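Local coordinates for protein transcriptional regulator, MarR family (Silicibacter pomeroyi DSS-3, PDB 3BOQ) that probably binds DNA as a dimeric winged helix-turn-helix transcription factor of the MarR family, at residues Arg19-Leu22 and Asn23-Leu27; Glu121-Asn124 and Arg125-Glu129; Asp136-Met139 and Val140-Ser143; Ala142-Ala145 and Leu146-Ile149. All coordinates share one frame; numbering follows the deposited sequence.

Interaction 1 (Arg19-Leu22 and Asn23-Leu27)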
# COMPACT_ATOMS: atom_id res chain seq x y z
N ARG B 19 3.26 -0.12 -15.86
CA ARG B 19 1.98 0.56 -15.76
C ARG B 19 1.12 -0.01 -14.67
O ARG B 19 0.57 0.74 -13.89
CB ARG B 19 1.18 0.50 -17.06
CG ARG B 19 1.38 1.70 -17.93
CD ARG B 19 0.41 1.71 -19.10
NE ARG B 19 1.09 2.19 -20.31
CZ ARG B 19 1.64 1.40 -21.23
NH1 ARG B 19 1.57 0.07 -21.12
NH2 ARG B 19 2.24 1.94 -22.28
N LEU B 20 0.99 -1.33 -14.62
CA LEU B 20 0.12 -2.00 -13.67
C LEU B 20 0.47 -1.65 -12.23
O LEU B 20 -0.38 -1.23 -11.47
CB LEU B 20 0.16 -3.54 -13.86
CG LEU B 20 -0.46 -4.33 -12.69
CD1 LEU B 20 -1.98 -4.15 -12.68
CD2 LEU B 20 -0.07 -5.81 -12.67
N TRP B 21 1.75 -1.79 -11.90
CA TRP B 21 2.26 -1.57 -10.56
C TRP B 21 2.13 -0.11 -10.10
O TRP B 21 1.70 0.17 -8.97
CB TRP B 21 3.72 -2.02 -10.54
CG TRP B 21 4.45 -1.79 -9.23
CD1 TRP B 21 5.63 -1.16 -9.06
CD2 TRP B 21 4.01 -2.21 -7.93
NE1 TRP B 21 5.98 -1.16 -7.74
CE2 TRP B 21 5.01 -1.80 -7.01
CE3 TRP B 21 2.86 -2.88 -7.44
CZ2 TRP B 21 4.90 -2.02 -5.63
CZ3 TRP B 21 2.76 -3.13 -6.06
CH2 TRP B 21 3.77 -2.69 -5.17
N LEU B 22 2.51 0.81 -10.97
CA LEU B 22 2.21 2.24 -10.76
C LEU B 22 0.71 2.49 -10.49
O LEU B 22 0.38 3.25 -9.58
CB LEU B 22 2.75 3.09 -11.92
CG LEU B 22 4.10 3.82 -11.75
CD1 LEU B 22 5.15 3.03 -10.95
CD2 LEU B 22 4.69 4.27 -13.08
N ASN B 23 -0.20 1.86 -11.25
CA ASN B 23 -1.66 1.98 -10.99
C ASN B 23 -2.11 1.43 -9.65
O ASN B 23 -2.94 2.03 -8.99
CB ASN B 23 -2.47 1.34 -12.10
CG ASN B 23 -2.52 2.20 -13.34
OD1 ASN B 23 -2.38 3.42 -13.24
ND2 ASN B 23 -2.69 1.59 -14.50
N ILE B 24 -1.56 0.29 -9.25
CA ILE B 24 -1.86 -0.25 -7.97
C ILE B 24 -1.39 0.67 -6.87
O ILE B 24 -2.11 0.92 -5.93
CB ILE B 24 -1.19 -1.60 -7.80
CG1 ILE B 24 -1.90 -2.64 -8.66
CG2 ILE B 24 -1.20 -1.99 -6.34
CD1 ILE B 24 -1.07 -3.87 -8.90
N LEU B 25 -0.18 1.17 -7.00
CA LEU B 25 0.39 2.11 -6.05
C LEU B 25 -0.42 3.41 -5.94
O LEU B 25 -0.63 3.90 -4.82
CB LEU B 25 1.85 2.41 -6.39
CG LEU B 25 2.92 1.38 -5.98
CD1 LEU B 25 4.32 1.85 -6.46
CD2 LEU B 25 2.97 1.12 -4.46
N ARG B 26 -0.85 3.96 -7.07
CA ARG B 26 -1.75 5.13 -7.11
C ARG B 26 -3.05 4.85 -6.37
O ARG B 26 -3.45 5.63 -5.52
CB ARG B 26 -2.08 5.53 -8.56
CG ARG B 26 -1.07 6.36 -9.25
CD ARG B 26 -1.12 6.18 -10.78
NE ARG B 26 -0.09 6.96 -11.49
CZ ARG B 26 0.51 6.57 -12.62
NH1 ARG B 26 0.20 5.42 -13.20
NH2 ARG B 26 1.44 7.35 -13.18
N LEU B 27 -3.74 3.76 -6.68
CA LEU B 27 -5.04 3.54 -6.06
C LEU B 27 -4.79 3.23 -4.58
O LEU B 27 -5.40 3.82 -3.69
CB LEU B 27 -5.83 2.43 -6.76
CG LEU B 27 -7.28 2.21 -6.31
CD1 LEU B 27 -8.08 3.47 -6.47
CD2 LEU B 27 -7.94 1.09 -7.10
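The indole of W21 carries the isobutyl group of L25 over one face: L25 CD1 lies 4.0 Å from the centroid of the five-membered ring of W21, 25° off the ring normal, which meets the geometry of a CH-pi contact. L25 CD2 reaches the benzo half, 3.9 Å from W21 CZ2, so both methyls rest on the same indole. I24 touches the ring obliquely, with CG2 4.1 Å from W21 CZ3. The second flat group, the guanidinium of R26, has L22 over one face, where L22 CB stands 3.7 Å from R26 NH1. These pairs lie three or four residues apart on helix 12-43, one of the helices that build the dimer interface of the MarR fold; W21, I24 and L25 all pack against the second subunit, on L35, L27 and H28 there. Four backbone bonds, from N23 N to R19 O through R26 N to L22 O, hold the turn. Beside them L20 CG meets I24 CD1 at 3.9 Å. R26 turns CG away from its carbonyl carbon (chi1 -82°) and runs extended to NE, which takes NH1 back along the helix to N23 OD1. That bond is long, 3.3 Å, and NH1 sits 46° out of the amide plane rather than on a lone pair. With R26 cut back to alanine, N23 OD1 is likely to lose this donor and L22 CB its cover, making the N23 amide easier to turn. Its other end, N23 ND2, makes a weak hydrogen bond to S143 OG of the second subunit.

Interaction 2 (Glu121-Asn124 and Arg125-Glu129)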
# COMPACT_ATOMS: atom_id res chain seq x y z
N GLU B 121 -18.53 0.04 10.65
CA GLU B 121 -19.57 0.83 10.00
C GLU B 121 -18.93 2.05 9.34
O GLU B 121 -19.18 2.33 8.15
CB GLU B 121 -20.61 1.25 11.05
CG GLU B 121 -22.03 1.43 10.56
CD GLU B 121 -23.09 1.36 11.72
OE1 GLU B 121 -22.73 1.47 12.94
OE2 GLU B 121 -24.30 1.21 11.40
N ALA B 122 -18.11 2.76 10.11
CA ALA B 122 -17.39 3.98 9.68
C ALA B 122 -16.46 3.73 8.49
O ALA B 122 -16.41 4.53 7.57
CB ALA B 122 -16.60 4.57 10.85
N HIS B 123 -15.73 2.62 8.56
CA HIS B 123 -14.76 2.21 7.54
C HIS B 123 -15.43 2.00 6.16
O HIS B 123 -14.91 2.47 5.14
CB HIS B 123 -14.09 0.91 8.01
CG HIS B 123 -13.25 0.25 6.96
ND1 HIS B 123 -13.79 -0.53 5.96
CD2 HIS B 123 -11.91 0.23 6.78
CE1 HIS B 123 -12.81 -0.98 5.20
NE2 HIS B 123 -11.66 -0.54 5.68
N ASN B 124 -16.55 1.26 6.15
CA ASN B 124 -17.30 0.97 4.95
C ASN B 124 -18.05 2.17 4.40
O ASN B 124 -18.23 2.29 3.19
CB ASN B 124 -18.28 -0.19 5.19
CG ASN B 124 -17.56 -1.52 5.50
OD1 ASN B 124 -16.35 -1.65 5.32
ND2 ASN B 124 -18.31 -2.50 5.97
N ARG B 125 -18.52 3.06 5.28
CA ARG B 125 -19.02 4.35 4.83
C ARG B 125 -17.89 5.21 4.19
O ARG B 125 -18.08 5.78 3.13
CB ARG B 125 -19.76 5.09 5.98
CG ARG B 125 -20.25 6.48 5.55
CD ARG B 125 -21.05 7.27 6.60
NE ARG B 125 -20.78 6.85 7.96
CZ ARG B 125 -19.71 7.21 8.68
NH1 ARG B 125 -18.77 8.00 8.15
NH2 ARG B 125 -19.56 6.75 9.91
N ILE B 126 -16.72 5.30 4.84
CA ILE B 126 -15.65 6.16 4.32
C ILE B 126 -15.18 5.67 2.95
O ILE B 126 -15.02 6.47 2.00
CB ILE B 126 -14.45 6.31 5.33
CG1 ILE B 126 -14.89 7.08 6.59
CG2 ILE B 126 -13.29 7.06 4.71
CD1 ILE B 126 -14.15 6.63 7.85
N LEU B 127 -14.98 4.36 2.84
CA LEU B 127 -14.56 3.74 1.60
C LEU B 127 -15.57 3.99 0.45
O LEU B 127 -15.17 4.43 -0.66
CB LEU B 127 -14.27 2.23 1.82
CG LEU B 127 -13.67 1.40 0.68
CD1 LEU B 127 -12.25 1.86 0.28
CD2 LEU B 127 -13.66 -0.07 1.11
N ALA B 128 -16.86 3.73 0.75
CA ALA B 128 -17.99 4.05 -0.17
C ALA B 128 -17.96 5.51 -0.62
O ALA B 128 -18.02 5.81 -1.82
CB ALA B 128 -19.33 3.72 0.46
N GLU B 129 -17.78 6.42 0.33
CA GLU B 129 -17.62 7.83 0.03
C GLU B 129 -16.39 8.13 -0.83
O GLU B 129 -16.47 8.90 -1.79
CB GLU B 129 -17.74 8.68 1.32
CG GLU B 129 -19.21 8.50 1.99
CD GLU B 129 -19.45 9.26 3.31
OE1 GLU B 129 -18.54 9.36 4.21
OE2 GLU B 129 -20.60 9.74 3.49
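R125 folds back over A122 one turn earlier on helix 110-130, a long helix of the MarR fold that packs against helix 12-43 of its own chain. Starting at the backbone, R125 CB lies 3.6 Å from E121 O, the carbonyl that also accepts the hydrogen bond from R125 N. CG is anti to the backbone N and the chain runs straight to CD; a sharp bend at chi3, 23°, then swings the guanidinium back over the preceding turn. CZ comes within 4.1 Å of A122 CA, and NH2 within 3.5 Å of the same atom and 3.8 Å of A122 CB, while A122 O lies over one face of the group, offset toward its rim. The tip is therefore laid along the backbone and methyl of A122, and NH1 forms a salt bridge with E42 OE1 on helix 12-43. E121 is no comparable partner, its OE1 remaining 6.9 Å from R125 NH2.

H123, I126 and L127 are buried. I126 meets the A122 carbonyl, and L127 CD2 approaches the H123 imidazole obliquely; I126 also packs on L35 and Q38, and L127 on V31, of helix 12-43. H123 stacks its ring with F50 and touches W21 of the second subunit. Its orientation is further fixed within the turn, where ND1 donates to N124 OD1 at 2.9 Å with an N-H...O angle of 159°; the acceptor lies in the imidazole plane, but ND1 is tilted 29° from the amide plane of N124.

Interaction 3 (Asp136-Met139 and Val140-Ser143)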
# COMPACT_ATOMS: atom_id res chain seq x y z
N ASP B 136 -19.63 0.41 -10.76
CA ASP B 136 -19.63 -1.01 -10.44
C ASP B 136 -18.84 -1.82 -11.45
O ASP B 136 -18.07 -2.67 -11.03
CB ASP B 136 -21.05 -1.56 -10.40
CG ASP B 136 -21.84 -1.08 -9.21
OD1 ASP B 136 -21.24 -0.72 -8.18
OD2 ASP B 136 -23.08 -1.14 -9.27
N GLN B 137 -19.02 -1.58 -12.75
CA GLN B 137 -18.31 -2.34 -13.78
C GLN B 137 -16.79 -2.24 -13.63
O GLN B 137 -16.12 -3.26 -13.68
CB GLN B 137 -18.73 -1.93 -15.21
CG GLN B 137 -18.30 -2.97 -16.28
CD GLN B 137 -18.59 -2.57 -17.75
OE1 GLN B 137 -19.18 -1.53 -18.03
NE2 GLN B 137 -18.18 -3.43 -18.67
N ASP B 138 -16.25 -1.04 -13.47
CA ASP B 138 -14.80 -0.86 -13.30
C ASP B 138 -14.28 -1.64 -12.09
O ASP B 138 -13.19 -2.22 -12.18
CB ASP B 138 -14.43 0.60 -13.15
CG ASP B 138 -14.24 1.29 -14.48
OD1 ASP B 138 -14.20 0.62 -15.53
OD2 ASP B 138 -14.12 2.52 -14.48
N MSE B 139 -15.05 -1.64 -10.99
CA MSE B 139 -14.67 -2.33 -9.75
C MSE B 139 -14.70 -3.85 -9.93
O MSE B 139 -13.76 -4.52 -9.53
CB MSE B 139 -15.62 -1.96 -8.60
CG MSE B 139 -15.37 -0.60 -8.04
SE MSE B 139 -16.31 -0.35 -6.34
CE MSE B 139 -18.10 -0.08 -7.01
N VAL B 140 -15.80 -4.37 -10.50
CA VAL B 140 -15.95 -5.79 -10.85
C VAL B 140 -14.81 -6.24 -11.80
O VAL B 140 -14.22 -7.29 -11.59
CB VAL B 140 -17.37 -6.09 -11.43
CG1 VAL B 140 -17.48 -7.53 -11.88
CG2 VAL B 140 -18.44 -5.82 -10.37
N GLU B 141 -14.49 -5.43 -12.82
CA GLU B 141 -13.44 -5.80 -13.79
C GLU B 141 -12.02 -5.73 -13.21
O GLU B 141 -11.21 -6.63 -13.51
CB GLU B 141 -13.59 -5.01 -15.09
CG GLU B 141 -14.85 -5.44 -15.86
CD GLU B 141 -15.16 -4.60 -17.08
OE1 GLU B 141 -14.63 -3.47 -17.22
OE2 GLU B 141 -15.96 -5.05 -17.92
N ALA B 142 -11.72 -4.69 -12.41
CA ALA B 142 -10.45 -4.59 -11.67
C ALA B 142 -10.34 -5.82 -10.77
O ALA B 142 -9.35 -6.56 -10.81
CB ALA B 142 -10.42 -3.33 -10.83
N SER B 143 -11.37 -6.08 -10.00
CA SER B 143 -11.31 -7.18 -9.11
C SER B 143 -11.12 -8.54 -9.81
O SER B 143 -10.31 -9.35 -9.35
CB SER B 143 -12.55 -7.21 -8.25
OG SER B 143 -12.15 -7.38 -6.93
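V140 meets D136 at the first turn of helix 136-153, the C-terminal helix that helps form the dimer interface of this MarR-family protein. Its N donates to D136 O with an N-H...O angle of 177°, and CG2 packs 3.2 Å from that same oxygen. The D136 carboxylate itself is engaged elsewhere, in a salt bridge from OD1 to R13 of the second subunit.

E141 follows, its N bonded to Q137 O and its extended side chain crossing that of Q137, with amide and carboxylate planes 61° apart. Q137 NE2 donates to E141 OE2 at 2.8 Å, coming in from above the carboxylate plane, 44° out of it. A leucine in place of E141 would remove the acceptor and is likely to leave the Q137 amide without its mate and freer to turn. D138 OD1 lies 4.4 Å from E141 OE1, a proximity of like charges that is probably mildly unfavourable.

A142 sets CB 3.3 Å from D138 O. S143, whose OG is engaged by N23 of the second subunit, places CB 3.2 Å from M139 O, the oxygen that also accepts the hydrogen bond from S143 N.

Interaction 4 (Ala142-Ala145 and Leu146-Ile149)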
# COMPACT_ATOMS: atom_id res chain seq x y z
N ALA B 142 -11.72 -4.69 -12.41
CA ALA B 142 -10.45 -4.59 -11.67
C ALA B 142 -10.34 -5.82 -10.77
O ALA B 142 -9.35 -6.56 -10.81
CB ALA B 142 -10.42 -3.33 -10.83
N SER B 143 -11.37 -6.08 -10.00
CA SER B 143 -11.31 -7.18 -9.11
C SER B 143 -11.12 -8.54 -9.81
O SER B 143 -10.31 -9.35 -9.35
CB SER B 143 -12.55 -7.21 -8.25
OG SER B 143 -12.15 -7.38 -6.93
N ALA B 144 -11.86 -8.82 -10.88
CA ALA B 144 -11.72 -10.10 -11.56
C ALA B 144 -10.31 -10.27 -12.16
O ALA B 144 -9.78 -11.37 -12.19
CB ALA B 144 -12.80 -10.26 -12.65
N ALA B 145 -9.73 -9.17 -12.64
CA ALA B 145 -8.36 -9.18 -13.15
C ALA B 145 -7.33 -9.36 -12.02
O ALA B 145 -6.45 -10.17 -12.13
CB ALA B 145 -8.07 -7.93 -13.99
N LEU B 146 -7.48 -8.63 -10.91
CA LEU B 146 -6.51 -8.76 -9.81
C LEU B 146 -6.52 -10.16 -9.17
O LEU B 146 -5.46 -10.69 -8.82
CB LEU B 146 -6.77 -7.72 -8.77
CG LEU B 146 -6.62 -6.25 -9.15
CD1 LEU B 146 -7.11 -5.40 -7.97
CD2 LEU B 146 -5.17 -5.87 -9.55
N ARG B 147 -7.71 -10.73 -9.00
CA ARG B 147 -7.87 -12.09 -8.54
C ARG B 147 -7.17 -13.06 -9.50
O ARG B 147 -6.56 -14.03 -9.05
CB ARG B 147 -9.37 -12.44 -8.40
CG ARG B 147 -9.63 -13.92 -8.15
CD ARG B 147 -11.12 -14.28 -7.85
NE ARG B 147 -12.08 -13.81 -8.88
CZ ARG B 147 -12.89 -14.60 -9.60
NH1 ARG B 147 -12.90 -15.93 -9.43
NH2 ARG B 147 -13.71 -14.05 -10.50
N GLY B 148 -7.26 -12.82 -10.81
CA GLY B 148 -6.55 -13.63 -11.80
C GLY B 148 -5.04 -13.55 -11.62
O GLY B 148 -4.36 -14.57 -11.64
N ILE B 149 -4.51 -12.32 -11.47
CA ILE B 149 -3.09 -12.05 -11.17
C ILE B 149 -2.62 -12.79 -9.91
O ILE B 149 -1.62 -13.50 -9.95
CB ILE B 149 -2.84 -10.53 -11.04
CG1 ILE B 149 -3.05 -9.85 -12.40
CG2 ILE B 149 -1.42 -10.25 -10.57
CD1 ILE B 149 -2.95 -8.35 -12.38
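L146 N bonds to A142 O, the shortest of four backbone hydrogen bonds that carry this contact, at 2.8 Å with an N-H...O angle of 166°. R147 N to S143 O and I149 N to A145 O are similarly straight. G148 N to A144 O is the poorest of the set: it is longer, 3.2 Å, with an N-H...O angle of 148°.

Side-chain carbons lie against the same carbonyl oxygens. L146 has CG anti to its own carbonyl carbon (chi1 -63°), which brings CG to 3.2 Å from A142 O, with CD1 further off. I149 CG1 takes the equivalent place beside A145 O, at 3.4 Å. No close apolar pair spans the two segments, consistent with the three alanines and one serine of 142-145, whose short side chains reach little of the following turn.

Of the polar side chains, R147 bends at chi3 and brings NH2 to 4.5 Å from A144 CB, a loose oblique approach.

Between subunits, the small A142 packs on A145 of the partner, and A145 on D138 there; the larger side chains of L146 and I149 also reach across, to L27 and D138. Such packing of the C-terminal helix on the C-terminal and N-terminal helices of the other subunit is characteristic of the MarR dimerisation region.

Overall arrangement
All four contacts are single-helix turns, and each touches the second subunit. Interactions 3 and 4 are overlapping successive turns of helix 136-153, sharing A142 and S143, with centres 9 Å apart. Interaction 1, on helix 12-43, meets interaction 4 within the chain through L20 CD2 and I149 CD1, 3.9 Å apart; its nearest atoms to interaction 3 are about 6 Å away. Across the dimer, N23 of interaction 1 pairs with S143, common to interactions 3 and 4. Interaction 2, on helix 110-130, touches none of the others within the chain, its centre 18 Å from that of interaction 3 and 22 Å from those of interactions 1 and 4, yet H123 and L127 pack on W21 of the second subunit.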